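Local structure of single domain haemoglobin (Campylobacter jejuni, 2WY4) at residues 5-8 / 9-13; 80-83 / 84-88. The protein binds haem, with cyanide also bound in its pocket, and as a single-domain bacterial globin probably binds oxygen and may detoxify nitric oxide. All blocks are in the same frame, centred on the assembly; numbering follows the deposited sequence. Where two conformers were deposited one is given.

Contact 1. Residues 5-8 / 9-13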
ATOM      1  N   GLN A   5     -11.795  11.859  -9.110  1.00 20.30           N
ATOM      2  CA  GLN A   5     -10.946  11.078  -8.199  1.00 20.40           C
ATOM      3  C   GLN A   5     -10.213   9.936  -8.905  1.00 19.24           C
ATOM      4  O   GLN A   5      -9.055   9.679  -8.611  1.00 19.22           O
ATOM      5  CB  GLN A   5     -11.739  10.483  -7.049  1.00 21.45           C
ATOM      6  CG  GLN A   5     -11.965  11.442  -5.929  1.00 24.51           C
ATOM      7  CD  GLN A   5     -12.282  10.799  -4.614  1.00 26.35           C
ATOM      8  OE1 GLN A   5     -12.525   9.591  -4.537  1.00 26.81           O
ATOM      9  NE2 GLN A   5     -12.273  11.612  -3.553  1.00 26.92           N
ATOM     10  N   ILE A   6     -10.896   9.254  -9.812  1.00 18.16           N
ATOM     11  CA  ILE A   6     -10.249   8.188 -10.581  1.00 18.64           C
ATOM     12  C   ILE A   6      -9.082   8.763 -11.363  1.00 17.80           C
ATOM     13  O   ILE A   6      -7.999   8.196 -11.380  1.00 18.17           O
ATOM     14  CB  ILE A   6     -11.266   7.509 -11.534  1.00 19.16           C
ATOM     15  CG1 ILE A   6     -12.271   6.686 -10.739  1.00 21.44           C
ATOM     16  CG2 ILE A   6     -10.559   6.618 -12.552  1.00 19.49           C
ATOM     17  CD1 ILE A   6     -13.483   6.252 -11.528  1.00 22.38           C
ATOM     18  N   GLN A   7      -9.314   9.884 -12.029  1.00 16.11           N
ATOM     19  CA  GLN A   7      -8.273  10.481 -12.838  1.00 15.97           C
ATOM     20  C   GLN A   7      -7.087  10.932 -11.997  1.00 16.02           C
ATOM     21  O   GLN A   7      -5.944  10.804 -12.421  1.00 15.92           O
ATOM     22  CB  GLN A   7      -8.805  11.611 -13.709  1.00 15.53           C
ATOM     23  CG  GLN A   7      -7.742  12.170 -14.648  1.00 17.94           C
ATOM     24  CD  GLN A   7      -7.394  11.180 -15.709  1.00 17.26           C
ATOM     25  OE1 GLN A   7      -8.263  10.766 -16.480  1.00 21.07           O
ATOM     26  NE2 GLN A   7      -6.135  10.779 -15.760  1.00 18.54           N
ATOM     27  N   ILE A   8      -7.333  11.467 -10.806  1.00 15.99           N
ATOM     28  CA  ILE A   8      -6.249  11.854  -9.926  1.00 15.98           C
ATOM     29  C   ILE A   8      -5.394  10.633  -9.608  1.00 15.98           C
ATOM     30  O   ILE A   8      -4.165  10.708  -9.658  1.00 16.01           O
ATOM     31  CB  ILE A   8      -6.794  12.464  -8.636  1.00 16.85           C
ATOM     32  CG1 ILE A   8      -7.200  13.905  -8.906  1.00 17.05           C
ATOM     33  CG2 ILE A   8      -5.727  12.476  -7.544  1.00 16.18           C
ATOM     34  CD1 ILE A   8      -7.998  14.588  -7.733  1.00 18.55           C
ATOM     35  N   ILE A   9      -6.023   9.511  -9.269  1.00 15.57           N
ATOM     36  CA  ILE A   9      -5.242   8.313  -8.993  1.00 16.14           C
ATOM     37  C   ILE A   9      -4.434   7.901 -10.219  1.00 17.33           C
ATOM     38  O   ILE A   9      -3.249   7.604 -10.094  1.00 15.80           O
ATOM     39  CB  ILE A   9      -6.144   7.179  -8.452  1.00 16.66           C
ATOM     40  CG1 ILE A   9      -6.744   7.561  -7.094  1.00 18.13           C
ATOM     41  CG2 ILE A   9      -5.365   5.847  -8.354  1.00 16.21           C
ATOM     42  CD1 ILE A   9      -5.781   7.968  -6.048  1.00 19.96           C
ATOM     43  N   LYS A  10      -5.031   7.903 -11.407  1.00 17.07           N
ATOM     44  CA  LYS A  10      -4.268   7.589 -12.631  1.00 17.49           C
ATOM     45  C   LYS A  10      -3.117   8.565 -12.837  1.00 17.03           C
ATOM     46  O   LYS A  10      -2.025   8.156 -13.264  1.00 17.22           O
ATOM     47  CB  LYS A  10      -5.173   7.597 -13.867  0.60 18.33           C
ATOM     48  CG  LYS A  10      -6.284   6.581 -13.836  0.60 19.51           C
ATOM     49  CD  LYS A  10      -5.785   5.181 -13.614  0.60 22.70           C
ATOM     50  CE  LYS A  10      -6.890   4.164 -13.876  0.60 23.90           C
ATOM     51  NZ  LYS A  10      -6.455   2.799 -13.518  0.60 26.19           N
ATOM     52  N   ASP A  11      -3.325   9.842 -12.551  1.00 17.23           N
ATOM     53  CA  ASP A  11      -2.311  10.865 -12.729  1.00 17.59           C
ATOM     54  C   ASP A  11      -1.116  10.582 -11.842  1.00 16.69           C
ATOM     55  O   ASP A  11      -0.014  11.018 -12.110  1.00 17.93           O
ATOM     56  CB  ASP A  11      -2.852  12.258 -12.344  1.00 17.63           C
ATOM     57  CG  ASP A  11      -3.872  12.822 -13.320  1.00 19.67           C
ATOM     58  OD1 ASP A  11      -4.030  12.347 -14.457  1.00 18.83           O
ATOM     59  OD2 ASP A  11      -4.546  13.807 -12.984  1.00 22.38           O
ATOM     60  N   CYS A  12      -1.353   9.866 -10.761  1.00 15.85           N
ATOM     61  CA  CYS A  12      -0.295   9.541  -9.817  1.00 15.97           C
ATOM     62  C   CYS A  12       0.535   8.341 -10.228  1.00 15.53           C
ATOM     63  O   CYS A  12       1.622   8.144  -9.675  1.00 16.03           O
ATOM     64  CB  CYS A  12      -0.863   9.350  -8.409  1.00 16.14           C
ATOM     65  SG  CYS A  12      -1.423  10.918  -7.677  1.00 18.93           S
ATOM     66  N   VAL A  13       0.057   7.541 -11.189  1.00 15.22           N
ATOM     67  CA  VAL A  13       0.860   6.418 -11.689  1.00 15.92           C
ATOM     68  C   VAL A  13       2.300   6.837 -12.091  1.00 15.04           C
ATOM     69  O   VAL A  13       3.268   6.275 -11.609  1.00 15.01           O
ATOM     70  CB  VAL A  13       0.133   5.620 -12.770  1.00 16.28           C
ATOM     71  CG1 VAL A  13       1.088   4.617 -13.434  1.00 15.64           C
ATOM     72  CG2 VAL A  13      -1.029   4.880 -12.171  1.00 18.26           C
TER
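Gln-7 and Asp-11, one helical turn apart, are joined twice: once through the backbone and once through their side chains. Gln-7 sends CG away from its backbone N (chi1 -175°), and a bend at chi2 then folds the chain over so that the amide nitrogen faces the next turn. NE2 donates to Asp-11 OD1 at 2.9 Å, with an N-H...O angle of 157°. The donor comes from above the carboxylate plane, and the amide and carboxylate planes stand 33° apart. On its way past, Gln-7 NE2 also lies 3.8 Å from Lys-10 CB, and the two chains cross at about a right angle.

Asp-11 meets this donor because its CG swings back beside its own N, over the preceding turn. That places OD1, which takes the NE2 hydrogen, 3.2 Å from the carbonyl oxygen Gln-7 O, an approach of two acceptors. The same carbonyl accepts Asp-11 N at 2.8 Å, the shortest backbone bond of the set.

Lys-10, in the conformer given, also turns its CG back along the helix, resting it 3.4 Å from Ile-6 O, but its chain then leads off and NZ hydrogen-bonds to Ala-64 O near the end of helix 51-65. On the buried side the bent chain of Ile-9 sets CG1 3.5 Å from Gln-5 O, while its side chain packs on Trp-119. Ile-8 and Cys-12 reach helix 113-139 as well, and the bond from Cys-12 N to Ile-8 O is weak.

The whole is an amphipathic turn near the start of the first globin helix, with an i to i+4 side-chain hydrogen bond on its outer side and an apolar face, including Ile-9 and Cys-12, packed on helices 113-139 and 51-65.

Contact 2. Residues 80-83 / 84-88. With HEM (protoporphyrin IX containing Fe), chain B.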
ATOM      1  N   VAL A  80       0.150 -12.049  -2.915  1.00 15.62           N
ATOM      2  CA  VAL A  80       0.624 -11.253  -1.794  1.00 14.08           C
ATOM      3  C   VAL A  80      -0.072 -11.731  -0.504  1.00 14.09           C
ATOM      4  O   VAL A  80       0.554 -11.826   0.534  1.00 14.29           O
ATOM      5  CB  VAL A  80       0.327  -9.763  -1.965  1.00 13.87           C
ATOM      6  CG1 VAL A  80       0.784  -9.008  -0.741  1.00 13.05           C
ATOM      7  CG2 VAL A  80       1.012  -9.214  -3.231  1.00 15.28           C
ATOM      8  N   ALA A  81      -1.353 -12.091  -0.605  1.00 14.61           N
ATOM      9  CA  ALA A  81      -2.110 -12.566   0.550  1.00 15.27           C
ATOM     10  C   ALA A  81      -1.428 -13.728   1.259  1.00 15.68           C
ATOM     11  O   ALA A  81      -1.601 -13.895   2.474  1.00 16.99           O
ATOM     12  CB  ALA A  81      -3.433 -12.983   0.094  1.00 15.69           C
ATOM     13  N   ILE A  82      -0.695 -14.569   0.524  1.00 15.73           N
ATOM     14  CA  ILE A  82      -0.048 -15.697   1.150  1.00 16.07           C
ATOM     15  C   ILE A  82       1.011 -15.205   2.124  1.00 15.92           C
ATOM     16  O   ILE A  82       1.145 -15.699   3.250  1.00 16.30           O
ATOM     17  CB  ILE A  82       0.597 -16.579   0.093  1.00 16.53           C
ATOM     18  CG1 ILE A  82      -0.476 -17.216  -0.796  1.00 19.09           C
ATOM     19  CG2 ILE A  82       1.475 -17.660   0.725  1.00 18.73           C
ATOM     20  CD1 ILE A  82       0.127 -17.805  -2.070  1.00 20.18           C
ATOM     21  N   THR A  83       1.759 -14.200   1.710  1.00 14.87           N
ATOM     22  CA  THR A  83       2.779 -13.645   2.591  1.00 14.74           C
ATOM     23  C   THR A  83       2.147 -13.016   3.818  1.00 14.31           C
ATOM     24  O   THR A  83       2.533 -13.284   4.959  1.00 14.40           O
ATOM     25  CB  THR A  83       3.560 -12.573   1.834  1.00 15.18           C
ATOM     26  OG1 THR A  83       4.318 -13.216   0.810  1.00 15.47           O
ATOM     27  CG2 THR A  83       4.550 -11.852   2.740  1.00 14.09           C
ATOM     28  N   HIS A  84       1.133 -12.208   3.578  1.00 13.59           N
ATOM     29  CA  HIS A  84       0.460 -11.515   4.667  1.00 13.76           C
ATOM     30  C   HIS A  84      -0.149 -12.484   5.688  1.00 14.17           C
ATOM     31  O   HIS A  84       0.057 -12.325   6.889  1.00 14.82           O
ATOM     32  CB  HIS A  84      -0.629 -10.639   4.079  1.00 13.95           C
ATOM     33  CG  HIS A  84      -0.136  -9.354   3.478  1.00 13.53           C
ATOM     34  ND1 HIS A  84      -0.962  -8.505   2.765  1.00 11.99           N
ATOM     35  CD2 HIS A  84       1.083  -8.766   3.495  1.00 13.49           C
ATOM     36  CE1 HIS A  84      -0.275  -7.431   2.403  1.00 12.49           C
ATOM     37  NE2 HIS A  84       0.974  -7.579   2.816  1.00 11.53           N
ATOM     38  N   VAL A  85      -0.920 -13.460   5.210  1.00 14.35           N
ATOM     39  CA  VAL A  85      -1.521 -14.415   6.141  1.00 14.56           C
ATOM     40  C   VAL A  85      -0.442 -15.208   6.886  1.00 14.91           C
ATOM     41  O   VAL A  85      -0.523 -15.376   8.112  1.00 15.02           O
ATOM     42  CB  VAL A  85      -2.539 -15.304   5.427  1.00 14.63           C
ATOM     43  CG1 VAL A  85      -2.951 -16.468   6.316  1.00 15.62           C
ATOM     44  CG2 VAL A  85      -3.760 -14.436   5.032  1.00 14.24           C
ATOM     45  N   ASN A  86       0.583 -15.686   6.173  1.00 14.50           N
ATOM     46  CA  ASN A  86       1.649 -16.409   6.845  1.00 14.31           C
ATOM     47  C   ASN A  86       2.364 -15.597   7.941  1.00 14.30           C
ATOM     48  O   ASN A  86       2.858 -16.155   8.932  1.00 14.70           O
ATOM     49  CB  ASN A  86       2.644 -16.882   5.811  1.00 14.53           C
ATOM     50  CG  ASN A  86       2.230 -18.173   5.208  1.00 17.11           C
ATOM     51  OD1 ASN A  86       1.577 -18.967   5.863  1.00 22.09           O
ATOM     52  ND2 ASN A  86       2.631 -18.406   3.972  1.00 17.19           N
ATOM     53  N   LEU A  87       2.424 -14.280   7.778  1.00 14.31           N
ATOM     54  CA  LEU A  87       3.096 -13.437   8.764  1.00 15.03           C
ATOM     55  C   LEU A  87       2.168 -12.823   9.813  1.00 15.14           C
ATOM     56  O   LEU A  87       2.611 -12.074  10.672  1.00 16.49           O
ATOM     57  CB  LEU A  87       3.875 -12.338   8.045  1.00 15.03           C
ATOM     58  CG  LEU A  87       5.150 -12.890   7.379  1.00 16.97           C
ATOM     59  CD1 LEU A  87       5.821 -11.864   6.504  1.00 15.79           C
ATOM     60  CD2 LEU A  87       6.134 -13.436   8.441  1.00 18.74           C
ATOM     61  N   GLY A  88       0.897 -13.182   9.760  1.00 14.58           N
ATOM     62  CA  GLY A  88      -0.075 -12.724  10.748  1.00 15.23           C
ATOM     63  C   GLY A  88      -0.561 -11.314  10.569  1.00 15.26           C
ATOM     64  O   GLY A  88      -0.920 -10.664  11.555  1.00 17.06           O
TER
HETATM   65  CHA HEM B 150       4.841  -8.017   2.070  1.00 10.86           C
HETATM   66  CHB HEM B 150       1.872  -5.134  -0.381  1.00 10.61           C
HETATM   67  CHC HEM B 150      -0.461  -4.120   3.712  1.00 11.96           C
HETATM   68  CHD HEM B 150       2.934  -6.503   6.234  1.00 10.33           C
HETATM   69  C1A HEM B 150       4.209  -7.409   1.052  1.00 10.31           C
HETATM   70  C2A HEM B 150       4.527  -7.508  -0.341  1.00 11.22           C
HETATM   71  C3A HEM B 150       3.717  -6.694  -1.043  1.00 11.36           C
HETATM   72  C4A HEM B 150       2.861  -6.052  -0.064  1.00 11.08           C
HETATM   73  CMA HEM B 150       3.696  -6.506  -2.567  1.00 11.82           C
HETATM   74  CAA HEM B 150       5.628  -8.431  -0.919  1.00 12.48           C
HETATM   75  CBA HEM B 150       5.307  -9.909  -0.684  1.00 14.21           C
HETATM   76  CGA HEM B 150       4.608 -10.649  -1.778  1.00 17.75           C
HETATM   77  O1A HEM B 150       4.565 -10.156  -2.936  1.00 19.71           O
HETATM   78  O2A HEM B 150       4.133 -11.803  -1.485  1.00 19.80           O
HETATM   79  C1B HEM B 150       1.003  -4.585   0.524  1.00 11.65           C
HETATM   80  C2B HEM B 150      -0.061  -3.703   0.206  1.00 11.68           C
HETATM   81  C3B HEM B 150      -0.715  -3.424   1.346  1.00 11.05           C
HETATM   82  C4B HEM B 150      -0.078  -4.123   2.407  1.00 12.16           C
HETATM   83  CMB HEM B 150      -0.329  -3.125  -1.178  1.00 12.57           C
HETATM   84  CAB HEM B 150      -1.907  -2.491   1.592  1.00 11.59           C
HETATM   85  CBB HEM B 150      -2.958  -2.473   0.792  1.00 14.19           C
HETATM   86  C1C HEM B 150       0.197  -4.705   4.768  1.00 11.56           C
HETATM   87  C2C HEM B 150      -0.150  -4.706   6.146  1.00 12.40           C
HETATM   88  C3C HEM B 150       0.799  -5.340   6.801  1.00 13.14           C
HETATM   89  C4C HEM B 150       1.827  -5.753   5.880  1.00 11.73           C
HETATM   90  CMC HEM B 150      -1.454  -4.124   6.714  1.00 11.48           C
HETATM   91  CAC HEM B 150       0.836  -5.580   8.301  1.00 14.29           C
HETATM   92  CBC HEM B 150       1.857  -5.089   9.015  1.00 14.64           C
HETATM   93  C1D HEM B 150       3.744  -7.129   5.308  1.00 11.92           C
HETATM   94  C2D HEM B 150       4.849  -7.925   5.685  1.00 12.11           C
HETATM   95  C3D HEM B 150       5.465  -8.422   4.427  1.00 11.71           C
HETATM   96  C4D HEM B 150       4.645  -7.874   3.397  1.00 11.50           C
HETATM   97  CMD HEM B 150       5.297  -8.226   7.098  1.00 12.91           C
HETATM   98  CAD HEM B 150       6.699  -9.291   4.252  1.00 12.14           C
HETATM   99  CBD HEM B 150       7.847  -8.404   3.780  1.00 12.89           C
HETATM  100  CGD HEM B 150       9.196  -9.051   3.867  1.00 11.87           C
HETATM  101  O1D HEM B 150      10.115  -8.382   4.354  1.00 12.50           O
HETATM  102  O2D HEM B 150       9.313 -10.221   3.412  1.00 14.61           O
HETATM  103  NA  HEM B 150       3.185  -6.500   1.218  1.00 11.04           N
HETATM  104  NB  HEM B 150       0.968  -4.843   1.871  1.00 11.49           N
HETATM  105  NC  HEM B 150       1.413  -5.357   4.626  1.00 12.14           N
HETATM  106  ND  HEM B 150       3.638  -7.093   3.936  1.00 12.34           N
HETATM  107 FE   HEM B 150       2.297  -5.965   2.906  1.00 12.78          FE
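The proximal side of the globin haem pocket is built here on the last turns of helix 74-86, which carries the axial histidine. His-84 NE2 binds the haem iron at 2.1 Å, and the ring stands with its edge to the porphyrin. Val-80, one turn earlier, lies side by side with His-84 and points the same way: its CG1, anti to the backbone N (chi1 177°), sits over one face of the imidazole, toward the CE1 rim, in a CH-pi contact, 3.9 Å from the ring centroid and 18° off the normal. That methyl also lies 3.7 Å from haem C4A, wedged between imidazole and porphyrin. His-84 N closes the turn on Val-80 O with a nearly straight bond.

The far nitrogen of the imidazole, ND1, is hydrogen-bonded to Glu-134 OE2 of helix 113-139. This bond and the Val-80 methyl over one face limit the ring's rotation about the bond to iron, and a hydrogen bond from the proximal histidine to a carboxylate probably makes it a stronger donor to the metal.

The helix ends in a Schellman motif: Gly-88, with positive phi, follows Leu-87, and Gly-88 N bonds to Val-85 O. Leu-87 N still reaches Thr-83 O, and Leu-87 CD1 packs 3.5 Å from CAD, the first carbon of a haem propionate. Thr-83 lays its CG2 3.7 Å from the same CAD. Its hydroxyl turns to the other propionate instead, OG1 donating to haem O2A at 2.7 Å.

In the fold
Contact 1 lies wholly inside helix 4-34, while contact 2 runs over the C-terminal end of helix 74-86; they sit on opposite sides of the chain's centre, about 28 Å between centres and about 17 Å between nearest atoms. Both are partly buried, and both rest partly on helix 113-139, which meets residues 5-13 around Trp-119 and residues 80-88 from Tyr-130 onward; contact 2 also packs against the haem. Their polar chemistry differs with place. At contact 1 side chains link successive turns at the surface, away from any annotated site; at contact 2 the polar groups address iron, a propionate and Glu-134 of helix 113-139.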